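Local coordinates for protein 5,10-methylenetetrahydromethanopterin reductase (PDB 1EZW) that catalyses the reversible, coenzyme F420-dependent reduction of methylenetetrahydromethanopterin to methyltetrahydromethanopterin in methanogenesis from CO2, at residues Tyr229-Ser233 with Ala297-Ala301; Glu133-Val137 with Tyr149-Val154; Leu11-Pro16 with Asn41-Tyr45; Thr66-Thr70 with Phe103-Leu108. All coordinates share one frame. Where two conformers were deposited one is given. Residue numbers count along the deposited sequence, not the author numbering.

Interaction 1. Residues Tyr229-Ser233 with Ala297-Ala301; sequences YTCFS and AFSIA
A two-stranded parallel sheet forms here, an addition to the (beta/alpha)8 barrel just after strand 225-229. Strand 232-234 pairs with strand 300-302, in register C231-S299, F232-I300 and S233-A301 (CA-CA 4.6, 4.9 and 4.6 Å). F232 and S233 are extended (phi/psi -130/139 and -149/118), as are I300 and A301. I300 bonds through both N and O to the residues either side of F232: I300 N gives to C231 O at 2.9 Å (161°), and S233 N gives to I300 O at 2.9 Å (159°). F232 CA adds a CA-H...O contact to I300 O, 3.4 Å. Several other polar groups find partners outside the two segments: C231 N with S198 OG, T230 OG1 with V323 O, S233 OG with A241 O, S299 OG with I295 O, and, by backbone bonds, F232 with G325 and S233 with G302. F232 (chi1 t) and I300 (chi1 m, chi2 t) share one face, F232 CD1 lying 4.0 Å from I300 CB, and both reach V307 of helix 304-316. The S233 and A301 side chains occupy the other face, against T245 of helix 238-254. C231 (chi1 t) places its SG 3.6 Å from S299 CB and its CB 3.2 Å from F298 O.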
loop_
_atom_site.group_PDB
_atom_site.type_symbol
_atom_site.label_atom_id
_atom_site.label_comp_id
_atom_site.label_asym_id
_atom_site.label_seq_id
_atom_site.Cartn_x
_atom_site.Cartn_y
_atom_site.Cartn_z
ATOM N N TYR A 229 25.847 -10.726 10.335
ATOM C CA TYR A 229 24.527 -11.350 10.212
ATOM C C TYR A 229 24.500 -12.312 11.409
ATOM O O TYR A 229 25.019 -13.434 11.337
ATOM C CB TYR A 229 24.448 -12.106 8.874
ATOM C CG TYR A 229 23.611 -11.436 7.782
ATOM C CD1 TYR A 229 23.412 -10.052 7.756
ATOM C CD2 TYR A 229 23.076 -12.194 6.745
ATOM C CE1 TYR A 229 22.688 -9.439 6.700
ATOM C CE2 TYR A 229 22.364 -11.603 5.699
ATOM C CZ TYR A 229 22.173 -10.233 5.680
ATOM O OH TYR A 229 21.499 -9.664 4.613
ATOM N N THR A 230 23.880 -11.874 12.506
ATOM C CA THR A 230 23.862 -12.649 13.748
ATOM C C THR A 230 22.659 -13.507 14.076
ATOM O O THR A 230 21.590 -13.377 13.468
ATOM C CB THR A 230 24.021 -11.705 14.962
ATOM O OG1 THR A 230 22.776 -11.010 15.206
ATOM C CG2 THR A 230 25.123 -10.656 14.701
ATOM N N CYS A 231 22.876 -14.437 15.001
ATOM C CA CYS A 231 21.803 -15.209 15.611
ATOM C C CYS A 231 21.633 -14.282 16.826
ATOM O O CYS A 231 22.574 -14.095 17.623
ATOM C CB CYS A 231 22.277 -16.583 16.049
ATOM S SG CYS A 231 21.101 -17.363 17.135
ATOM N N PHE A 232 20.450 -13.691 17.001
ATOM C CA PHE A 232 20.307 -12.686 18.046
ATOM C C PHE A 232 19.101 -12.975 18.907
ATOM O O PHE A 232 18.042 -13.361 18.380
ATOM C CB PHE A 232 20.128 -11.332 17.331
ATOM C CG PHE A 232 20.231 -10.135 18.197
ATOM C CD1 PHE A 232 21.399 -9.379 18.205
ATOM C CD2 PHE A 232 19.129 -9.682 18.909
ATOM C CE1 PHE A 232 21.464 -8.168 18.908
ATOM C CE2 PHE A 232 19.182 -8.475 19.620
ATOM C CZ PHE A 232 20.334 -7.722 19.619
ATOM N N SER A 233 19.238 -12.795 20.223
ATOM C CA SER A 233 18.071 -13.032 21.083
ATOM C C SER A 233 18.115 -12.138 22.305
ATOM O O SER A 233 19.042 -12.238 23.127
ATOM C CB SER A 233 17.978 -14.500 21.499
ATOM O OG SER A 233 16.683 -14.769 22.076
ATOM N N ALA A 297 29.525 -18.620 21.375
ATOM C CA ALA A 297 30.213 -18.568 20.114
ATOM C C ALA A 297 29.339 -18.162 18.932
ATOM O O ALA A 297 29.779 -17.409 18.054
ATOM C CB ALA A 297 30.824 -19.927 19.819
ATOM N N PHE A 298 28.102 -18.649 18.942
ATOM C CA PHE A 298 27.260 -18.468 17.770
ATOM C C PHE A 298 26.022 -17.606 17.860
ATOM O O PHE A 298 25.172 -17.680 16.976
ATOM C CB PHE A 298 26.891 -19.862 17.249
ATOM C CG PHE A 298 28.105 -20.744 16.981
ATOM C CD1 PHE A 298 28.285 -21.951 17.668
ATOM C CD2 PHE A 298 29.078 -20.340 16.076
ATOM C CE1 PHE A 298 29.434 -22.729 17.450
ATOM C CE2 PHE A 298 30.228 -21.106 15.851
ATOM C CZ PHE A 298 30.401 -22.308 16.544
ATOM N N SER A 299 25.927 -16.781 18.887
ATOM C CA SER A 299 24.759 -15.905 19.017
ATOM C C SER A 299 25.127 -14.754 19.926
ATOM O O SER A 299 26.181 -14.777 20.614
ATOM C CB SER A 299 23.570 -16.651 19.644
ATOM O OG SER A 299 23.709 -16.784 21.066
ATOM N N ILE A 300 24.279 -13.733 19.894
ATOM C CA ILE A 300 24.381 -12.594 20.789
ATOM C C ILE A 300 23.063 -12.765 21.531
ATOM O O ILE A 300 21.980 -12.490 20.993
ATOM C CB ILE A 300 24.395 -11.256 20.056
ATOM C CG1 ILE A 300 25.698 -11.091 19.280
ATOM C CG2 ILE A 300 24.290 -10.108 21.048
ATOM C CD1 ILE A 300 25.699 -9.802 18.488
ATOM N N ALA A 301 23.140 -13.241 22.770
ATOM C CA ALA A 301 21.923 -13.478 23.536
ATOM C C ALA A 301 21.951 -13.023 24.997
ATOM O O ALA A 301 22.983 -13.116 25.675
ATOM C CB ALA A 301 21.570 -14.975 23.472
#

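Interaction 2. Residues Glu133-Val137 with Tyr149-Val154; sequences EVKEV and YEGKYV
V137 CG2 touches two side chains of 149-154, 4.1 Å from Y149 CD2 and 4.0 Å from V154 CG1. One turn earlier on helix 127-142, V134 (chi1 t) brings CG2 to 3.3 Å from Y153 CE2; on this inner side Y153 OH bonds P68 O, and P73 of helix 73-86 touches V134, Y153 and V154. E136 CB lies over a face of the Y149 ring (chi1 t), 4.0 Å from Y149 CE1. The loop after this helix, leading toward strand 173-176, folds back on it, with CA-CA E133-G151 6.6 Å and V137-Y149 6.9 Å. Its irregular turn is tied by G151 N to V154 O (2.8 Å). E133 (chi1 m, chi2 t) takes three consecutive N-H groups: K152 N to OE1 at 2.7 Å, Y153 N to OE2 at 2.7 Å and V154 N to OE2 at 3.1 Å. A CB on G151 would clash with E133 CD. Recognition of this buried carboxylate thus rests on backbone shape rather than on a basic side chain.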
loop_
_atom_site.group_PDB
_atom_site.type_symbol
_atom_site.label_atom_id
_atom_site.label_comp_id
_atom_site.label_asym_id
_atom_site.label_seq_id
_atom_site.Cartn_x
_atom_site.Cartn_y
_atom_site.Cartn_z
ATOM N N GLU A 133 30.946 -10.393 -11.995
ATOM C CA GLU A 133 30.261 -10.159 -13.268
ATOM C C GLU A 133 28.840 -9.680 -13.039
ATOM O O GLU A 133 28.398 -8.748 -13.706
ATOM C CB GLU A 133 30.260 -11.414 -14.142
ATOM C CG GLU A 133 31.726 -11.786 -14.550
ATOM C CD GLU A 133 31.811 -12.871 -15.577
ATOM O OE1 GLU A 133 32.964 -13.285 -15.883
ATOM O OE2 GLU A 133 30.779 -13.331 -16.108
ATOM N N VAL A 134 28.147 -10.308 -12.106
ATOM C CA VAL A 134 26.774 -9.856 -11.836
ATOM C C VAL A 134 26.834 -8.412 -11.368
ATOM O O VAL A 134 25.974 -7.599 -11.725
ATOM C CB VAL A 134 26.052 -10.689 -10.756
ATOM C CG1 VAL A 134 24.644 -10.094 -10.513
ATOM C CG2 VAL A 134 25.907 -12.093 -11.197
ATOM N N LYS A 135 27.824 -8.063 -10.539
ATOM C CA LYS A 135 27.920 -6.684 -10.108
ATOM C C LYS A 135 28.076 -5.733 -11.311
ATOM O O LYS A 135 27.403 -4.690 -11.386
ATOM C CB LYS A 135 29.097 -6.491 -9.133
ATOM C CG LYS A 135 29.065 -5.095 -8.560
ATOM C CD LYS A 135 30.384 -4.643 -7.945
ATOM C CE LYS A 135 30.254 -3.191 -7.468
ATOM N NZ LYS A 135 31.548 -2.459 -7.294
ATOM N N GLU A 136 28.974 -6.055 -12.249
ATOM C CA GLU A 136 29.139 -5.177 -13.410
ATOM C C GLU A 136 27.834 -5.030 -14.197
ATOM O O GLU A 136 27.502 -3.937 -14.639
ATOM C CB GLU A 136 30.241 -5.686 -14.346
ATOM C CG GLU A 136 31.600 -5.595 -13.725
ATOM C CD GLU A 136 31.946 -4.184 -13.304
ATOM O OE1 GLU A 136 32.478 -4.031 -12.189
ATOM O OE2 GLU A 136 31.690 -3.227 -14.079
ATOM N N VAL A 137 27.112 -6.124 -14.383
ATOM C CA VAL A 137 25.857 -6.046 -15.119
ATOM C C VAL A 137 24.831 -5.173 -14.384
ATOM O O VAL A 137 24.158 -4.334 -14.989
ATOM C CB VAL A 137 25.280 -7.452 -15.355
ATOM C CG1 VAL A 137 23.805 -7.361 -15.850
ATOM C CG2 VAL A 137 26.159 -8.189 -16.392
ATOM N N TYR A 149 28.112 -6.572 -21.874
ATOM C CA TYR A 149 29.116 -7.227 -21.066
ATOM C C TYR A 149 29.365 -8.654 -21.489
ATOM O O TYR A 149 28.446 -9.452 -21.635
ATOM C CB TYR A 149 28.691 -7.196 -19.578
ATOM C CG TYR A 149 29.782 -7.677 -18.671
ATOM C CD1 TYR A 149 30.857 -6.861 -18.371
ATOM C CD2 TYR A 149 29.783 -8.983 -18.184
ATOM C CE1 TYR A 149 31.926 -7.325 -17.592
ATOM C CE2 TYR A 149 30.842 -9.464 -17.404
ATOM C CZ TYR A 149 31.906 -8.627 -17.114
ATOM O OH TYR A 149 32.945 -9.065 -16.322
ATOM N N GLU A 150 30.639 -8.985 -21.677
ATOM C CA GLU A 150 30.992 -10.329 -22.070
ATOM C C GLU A 150 31.963 -10.887 -21.045
ATOM O O GLU A 150 33.145 -10.544 -21.048
ATOM C CB GLU A 150 31.625 -10.333 -23.465
ATOM C CG GLU A 150 32.095 -11.724 -23.859
ATOM C CD GLU A 150 32.417 -11.859 -25.343
ATOM O OE1 GLU A 150 32.911 -12.944 -25.732
ATOM O OE2 GLU A 150 32.160 -10.901 -26.115
ATOM N N GLY A 151 31.475 -11.745 -20.163
ATOM C CA GLY A 151 32.355 -12.297 -19.150
ATOM C C GLY A 151 32.380 -13.794 -19.324
ATOM O O GLY A 151 31.955 -14.298 -20.371
ATOM N N LYS A 152 32.860 -14.510 -18.311
ATOM C CA LYS A 152 32.916 -15.964 -18.335
ATOM C C LYS A 152 31.605 -16.593 -17.905
ATOM O O LYS A 152 31.276 -17.692 -18.319
ATOM C CB LYS A 152 33.968 -16.508 -17.343
ATOM C CG LYS A 152 35.396 -15.973 -17.465
ATOM C CD LYS A 152 36.266 -16.477 -16.260
ATOM C CE LYS A 152 36.806 -17.942 -16.389
ATOM N NZ LYS A 152 35.869 -19.118 -16.461
ATOM N N TYR A 153 30.844 -15.907 -17.046
ATOM C CA TYR A 153 29.585 -16.464 -16.534
ATOM C C TYR A 153 28.358 -15.833 -17.204
ATOM O O TYR A 153 27.321 -16.462 -17.308
ATOM C CB TYR A 153 29.554 -16.307 -14.987
ATOM C CG TYR A 153 28.254 -15.767 -14.393
ATOM C CD1 TYR A 153 27.243 -16.627 -13.940
ATOM C CD2 TYR A 153 28.038 -14.392 -14.319
ATOM C CE1 TYR A 153 26.044 -16.114 -13.423
ATOM C CE2 TYR A 153 26.830 -13.873 -13.801
ATOM C CZ TYR A 153 25.857 -14.736 -13.363
ATOM O OH TYR A 153 24.670 -14.185 -12.880
ATOM N N VAL A 154 28.484 -14.605 -17.678
ATOM C CA VAL A 154 27.359 -13.992 -18.365
ATOM C C VAL A 154 27.882 -13.229 -19.563
ATOM O O VAL A 154 28.904 -12.537 -19.482
ATOM C CB VAL A 154 26.536 -13.015 -17.424
ATOM C CG1 VAL A 154 27.428 -11.905 -16.851
ATOM C CG2 VAL A 154 25.400 -12.411 -18.220
#

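Interaction 3. Residues Leu11-Pro16 with Asn41-Tyr45; sequences LPDDKP and NNYSY
Two loops that follow neighbouring barrel strands, 5-10 and 33-36, meet at the C-terminal end of the barrel, and a second subunit packs against them. P12 is the centre of an inverse gamma turn (phi/psi -86/56), with a weak D13 N to L11 O bond of 3.0 Å. This turn presents P12 O to Y43 N at 3.1 Å (158°), the one hydrogen bond between 11-16 and 41-45; the nearest CA pairs are D13-N42 at 4.9 Å and P12-Y43 at 5.6 Å. N42 (chi1 m) fills the angle beside the turn: its CB is 3.8 Å from P12 CG, its ND2 3.5 Å from L11 CD1, and its OD1 3.3 Å from D13 CB, without a polar partner in the model.

The Y43 ring (chi1 m) runs along the first loop. P16 CG lies 3.8 Å from its centroid and 13° off the ring normal, a CH-pi contact, and D14 O is 3.4 Å from Y43 CD1. K15 holds the N-cap position of helix 16-28, its N bonded to D14 OD1 at 2.8 Å. Y43 OH bonds R164 O of the second subunit, and K15 NZ makes salt bridges to E333 and E337 of a third. Such contacts between successive beta-alpha loops are in keeping with a TIM barrel whose strand-to-helix connections also build the oligomer.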
loop_
_atom_site.group_PDB
_atom_site.type_symbol
_atom_site.label_atom_id
_atom_site.label_comp_id
_atom_site.label_asym_id
_atom_site.label_seq_id
_atom_site.Cartn_x
_atom_site.Cartn_y
_atom_site.Cartn_z
ATOM N N LEU A 11 13.526 -14.014 7.682
ATOM C CA LEU A 11 13.315 -15.088 6.717
ATOM C C LEU A 11 11.832 -14.880 6.357
ATOM O O LEU A 11 10.977 -14.775 7.228
ATOM C CB LEU A 11 13.445 -16.463 7.379
ATOM C CG LEU A 11 13.370 -17.630 6.397
ATOM C CD1 LEU A 11 14.708 -17.705 5.651
ATOM C CD2 LEU A 11 13.102 -18.953 7.132
ATOM N N PRO A 12 11.528 -14.800 5.068
ATOM C CA PRO A 12 10.122 -14.588 4.764
ATOM C C PRO A 12 9.283 -15.861 4.683
ATOM O O PRO A 12 8.664 -16.120 3.651
ATOM C CB PRO A 12 10.208 -13.842 3.447
ATOM C CG PRO A 12 11.346 -14.607 2.760
ATOM C CD PRO A 12 12.362 -14.744 3.835
ATOM N N ASP A 13 9.271 -16.665 5.736
ATOM C CA ASP A 13 8.425 -17.851 5.683
ATOM C C ASP A 13 7.048 -17.519 6.297
ATOM O O ASP A 13 6.031 -18.185 6.018
ATOM C CB ASP A 13 9.084 -19.045 6.413
ATOM C CG ASP A 13 9.494 -18.740 7.848
ATOM O OD1 ASP A 13 9.658 -19.745 8.581
ATOM O OD2 ASP A 13 9.685 -17.571 8.281
ATOM N N ASP A 14 7.014 -16.458 7.080
ATOM C CA ASP A 14 5.787 -16.052 7.784
ATOM C C ASP A 14 4.941 -15.234 6.824
ATOM O O ASP A 14 5.363 -14.939 5.699
ATOM C CB ASP A 14 6.152 -15.173 8.975
ATOM C CG ASP A 14 5.126 -15.253 10.128
ATOM O OD1 ASP A 14 3.948 -15.616 9.927
ATOM O OD2 ASP A 14 5.522 -14.908 11.264
ATOM N N LYS A 15 3.757 -14.868 7.286
ATOM C CA LYS A 15 2.861 -14.052 6.449
ATOM C C LYS A 15 3.544 -12.759 5.961
ATOM O O LYS A 15 4.140 -12.006 6.726
ATOM C CB LYS A 15 1.626 -13.668 7.258
ATOM C CG LYS A 15 0.832 -14.927 7.662
ATOM C CD LYS A 15 -0.325 -14.675 8.555
ATOM C CE LYS A 15 -0.979 -16.017 8.982
ATOM N NZ LYS A 15 -0.267 -16.859 10.044
ATOM N N PRO A 16 3.458 -12.471 4.653
ATOM C CA PRO A 16 4.096 -11.249 4.159
ATOM C C PRO A 16 3.758 -9.970 4.912
ATOM O O PRO A 16 4.613 -9.086 5.083
ATOM C CB PRO A 16 3.679 -11.198 2.691
ATOM C CG PRO A 16 3.732 -12.671 2.308
ATOM C CD PRO A 16 2.998 -13.326 3.525
ATOM N N ASN A 41 11.828 -21.563 -1.451
ATOM C CA ASN A 41 10.796 -22.199 -0.645
ATOM C C ASN A 41 9.954 -21.238 0.169
ATOM O O ASN A 41 8.911 -21.602 0.684
ATOM C CB ASN A 41 11.405 -23.264 0.297
ATOM C CG ASN A 41 12.554 -22.732 1.122
ATOM O OD1 ASN A 41 13.517 -22.212 0.592
ATOM N ND2 ASN A 41 12.465 -22.895 2.425
ATOM N N ASN A 42 10.407 -19.999 0.267
ATOM C CA ASN A 42 9.685 -19.004 1.063
ATOM C C ASN A 42 9.031 -18.005 0.138
ATOM O O ASN A 42 9.100 -18.170 -1.083
ATOM C CB ASN A 42 10.677 -18.303 1.982
ATOM C CG ASN A 42 11.219 -19.262 3.039
ATOM O OD1 ASN A 42 10.458 -20.035 3.597
ATOM N ND2 ASN A 42 12.503 -19.199 3.318
ATOM N N TYR A 43 8.385 -16.983 0.707
ATOM C CA TYR A 43 7.767 -15.972 -0.158
ATOM C C TYR A 43 8.919 -15.219 -0.860
ATOM O O TYR A 43 10.042 -15.115 -0.360
ATOM C CB TYR A 43 6.869 -15.043 0.660
ATOM C CG TYR A 43 5.621 -15.723 1.143
ATOM C CD1 TYR A 43 5.497 -16.140 2.474
ATOM C CD2 TYR A 43 4.555 -15.957 0.246
ATOM C CE1 TYR A 43 4.319 -16.786 2.923
ATOM C CE2 TYR A 43 3.392 -16.582 0.665
ATOM C CZ TYR A 43 3.282 -16.996 2.003
ATOM O OH TYR A 43 2.123 -17.616 2.399
ATOM N N SER A 44 8.648 -14.711 -2.047
ATOM C CA SER A 44 9.702 -14.106 -2.842
ATOM C C SER A 44 10.120 -12.779 -2.293
ATOM O O SER A 44 9.302 -12.013 -1.798
ATOM C CB SER A 44 9.256 -13.974 -4.293
ATOM O OG SER A 44 8.236 -13.002 -4.433
ATOM N N TYR A 45 11.417 -12.514 -2.386
ATOM C CA TYR A 45 11.949 -11.283 -1.817
ATOM C C TYR A 45 11.353 -10.059 -2.491
ATOM O O TYR A 45 11.123 -9.058 -1.808
ATOM C CB TYR A 45 13.499 -11.250 -1.829
ATOM C CG TYR A 45 14.188 -10.870 -3.139
ATOM C CD1 TYR A 45 14.208 -9.536 -3.612
ATOM C CD2 TYR A 45 14.829 -11.839 -3.886
ATOM C CE1 TYR A 45 14.841 -9.196 -4.764
ATOM C CE2 TYR A 45 15.492 -11.509 -5.074
ATOM C CZ TYR A 45 15.495 -10.197 -5.500
ATOM O OH TYR A 45 16.142 -9.846 -6.632
#

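Interaction 4. Residues Thr66-Thr70 with Phe103-Leu108; sequences TNPYT and FDKMGL
This is a buried contact made through side chains, with no hydrogen bond assigned across it, between the loop after strand 60-63 and the C-terminal end of helix 100-106. The backbones stay well apart, the closest CA pair being T70-L108 at 8.9 Å. F103 (chi1 m, -85°) sends its ring across the gap: F103 CE2 is 3.6 Å from Y69 CD1, with centroids 6.0 Å apart and planes at 85°, so the two rings meet rim to rim. T70 CG2 makes three contacts, 4.0 Å to F103 CE1, 3.8 Å to M106 SD and 3.9 Å to L108 CD1. Both segments follow adjacent strands of the (beta/alpha)8 barrel: T66, just past strand 60-63, makes backbone bonds to G94 and G96, in and just after strand 93-95. A Schellman motif terminates the helix: L108 N bonds F103 O at 3.0 Å, and G107 N makes a weak bond to D104 O at 3.2 Å. G107 has phi 102°, at which a CB would jam against the carbonyl of M106. The turn brings L108 (chi1 m, chi2 t) back toward T70. A second subunit packs on T70, M106 and L108, and its D160 salt-bridges K105.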
loop_
_atom_site.group_PDB
_atom_site.type_symbol
_atom_site.label_atom_id
_atom_site.label_comp_id
_atom_site.label_asym_id
_atom_site.label_seq_id
_atom_site.Cartn_x
_atom_site.Cartn_y
_atom_site.Cartn_z
ATOM N N THR A 66 20.819 -12.484 -2.278
ATOM C CA THR A 66 20.380 -13.198 -3.456
ATOM C C THR A 66 21.614 -13.794 -4.109
ATOM O O THR A 66 22.637 -13.879 -3.456
ATOM C CB THR A 66 19.529 -12.305 -4.380
ATOM O OG1 THR A 66 19.067 -13.119 -5.479
ATOM C CG2 THR A 66 20.295 -11.081 -4.890
ATOM N N ASN A 67 21.526 -14.246 -5.350
ATOM C CA ASN A 67 22.700 -14.913 -5.956
ATOM C C ASN A 67 22.715 -14.728 -7.459
ATOM O O ASN A 67 21.738 -14.288 -8.060
ATOM C CB ASN A 67 22.668 -16.428 -5.607
ATOM C CG ASN A 67 21.403 -17.114 -6.115
ATOM O OD1 ASN A 67 20.406 -17.272 -5.376
ATOM N ND2 ASN A 67 21.411 -17.489 -7.381
ATOM N N PRO A 68 23.826 -15.066 -8.109
ATOM C CA PRO A 68 23.935 -14.915 -9.583
ATOM C C PRO A 68 23.255 -15.956 -10.444
ATOM O O PRO A 68 23.162 -15.768 -11.660
ATOM C CB PRO A 68 25.455 -15.047 -9.835
ATOM C CG PRO A 68 26.088 -14.831 -8.450
ATOM C CD PRO A 68 25.116 -15.489 -7.515
ATOM N N TYR A 69 22.785 -17.035 -9.827
ATOM C CA TYR A 69 22.338 -18.204 -10.573
ATOM C C TYR A 69 20.888 -18.471 -10.848
ATOM O O TYR A 69 20.539 -18.926 -11.932
ATOM C CB TYR A 69 22.888 -19.466 -9.884
ATOM C CG TYR A 69 24.381 -19.368 -9.592
ATOM C CD1 TYR A 69 24.835 -19.177 -8.281
ATOM C CD2 TYR A 69 25.322 -19.344 -10.636
ATOM C CE1 TYR A 69 26.177 -18.964 -8.004
ATOM C CE2 TYR A 69 26.710 -19.118 -10.356
ATOM C CZ TYR A 69 27.111 -18.929 -9.031
ATOM O OH TYR A 69 28.459 -18.709 -8.703
ATOM N N THR A 70 20.037 -18.245 -9.853
ATOM C CA THR A 70 18.641 -18.610 -10.042
ATOM C C THR A 70 17.845 -17.627 -10.890
ATOM O O THR A 70 16.689 -17.912 -11.212
ATOM C CB THR A 70 17.944 -18.786 -8.700
ATOM O OG1 THR A 70 17.937 -17.508 -8.046
ATOM C CG2 THR A 70 18.686 -19.878 -7.806
ATOM N N PHE A 103 20.321 -24.848 -2.784
ATOM C CA PHE A 103 20.668 -25.306 -4.129
ATOM C C PHE A 103 20.477 -26.815 -4.281
ATOM O O PHE A 103 19.967 -27.275 -5.305
ATOM C CB PHE A 103 22.084 -24.854 -4.499
ATOM C CG PHE A 103 22.138 -23.463 -5.074
ATOM C CD1 PHE A 103 21.253 -22.458 -4.638
ATOM C CD2 PHE A 103 23.090 -23.138 -6.031
ATOM C CE1 PHE A 103 21.330 -21.162 -5.151
ATOM C CE2 PHE A 103 23.171 -21.846 -6.555
ATOM C CZ PHE A 103 22.292 -20.853 -6.116
ATOM N N ASP A 104 20.812 -27.604 -3.250
ATOM C CA ASP A 104 20.570 -29.045 -3.388
ATOM C C ASP A 104 19.074 -29.325 -3.634
ATOM O O ASP A 104 18.703 -30.155 -4.497
ATOM C CB ASP A 104 21.039 -29.814 -2.133
ATOM C CG ASP A 104 22.562 -29.896 -2.026
ATOM O OD1 ASP A 104 23.252 -29.680 -3.036
ATOM O OD2 ASP A 104 23.067 -30.204 -0.917
ATOM N N LYS A 105 18.219 -28.618 -2.895
ATOM C CA LYS A 105 16.784 -28.811 -3.044
ATOM C C LYS A 105 16.360 -28.420 -4.455
ATOM O O LYS A 105 15.540 -29.091 -5.043
ATOM C CB LYS A 105 15.991 -27.959 -2.037
ATOM C CG LYS A 105 16.073 -28.435 -0.574
ATOM C CD LYS A 105 15.428 -27.365 0.306
ATOM C CE LYS A 105 15.548 -27.640 1.801
ATOM N NZ LYS A 105 15.072 -26.397 2.515
ATOM N N MET A 106 16.917 -27.332 -4.982
ATOM C CA MET A 106 16.536 -26.867 -6.320
ATOM C C MET A 106 17.047 -27.756 -7.438
ATOM O O MET A 106 16.469 -27.753 -8.520
ATOM C CB MET A 106 17.055 -25.453 -6.563
ATOM C CG MET A 106 16.494 -24.437 -5.591
ATOM S SD MET A 106 17.020 -22.761 -5.961
ATOM C CE MET A 106 15.825 -22.366 -7.330
ATOM N N GLY A 107 18.142 -28.471 -7.177
ATOM C CA GLY A 107 18.736 -29.336 -8.187
ATOM C C GLY A 107 19.965 -28.686 -8.804
ATOM O O GLY A 107 20.511 -29.172 -9.783
ATOM N N LEU A 108 20.426 -27.571 -8.248
ATOM C CA LEU A 108 21.591 -26.894 -8.785
ATOM C C LEU A 108 22.816 -27.346 -8.009
ATOM O O LEU A 108 22.730 -27.602 -6.818
ATOM C CB LEU A 108 21.452 -25.379 -8.613
ATOM C CG LEU A 108 20.396 -24.696 -9.485
ATOM C CD1 LEU A 108 20.346 -23.201 -9.109
ATOM C CD2 LEU A 108 20.763 -24.849 -10.970
#

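In interactions 1 and 4 every touching residue is buried, yet the two differ in chemistry: backbone pairing carries interaction 1, side chains alone interaction 4. Interactions 2 and 3 are partly buried and mix apolar contacts with bonds to backbone amides, a carboxylate accepting in the former and a carbonyl in the latter. Interactions 2 and 4 touch, with V134 CG2 3.3 Å from P68 CB, and the helices they use, 127-142 and 100-106, follow each other in the chain. Interactions 3 and 4 meet at Y45 CE2 and T66 OG1, 3.9 Å apart, and both face the second subunit. Interaction 1 lies across the chain's centre from interaction 2, their centres 35 Å apart; neither is touched by another subunit.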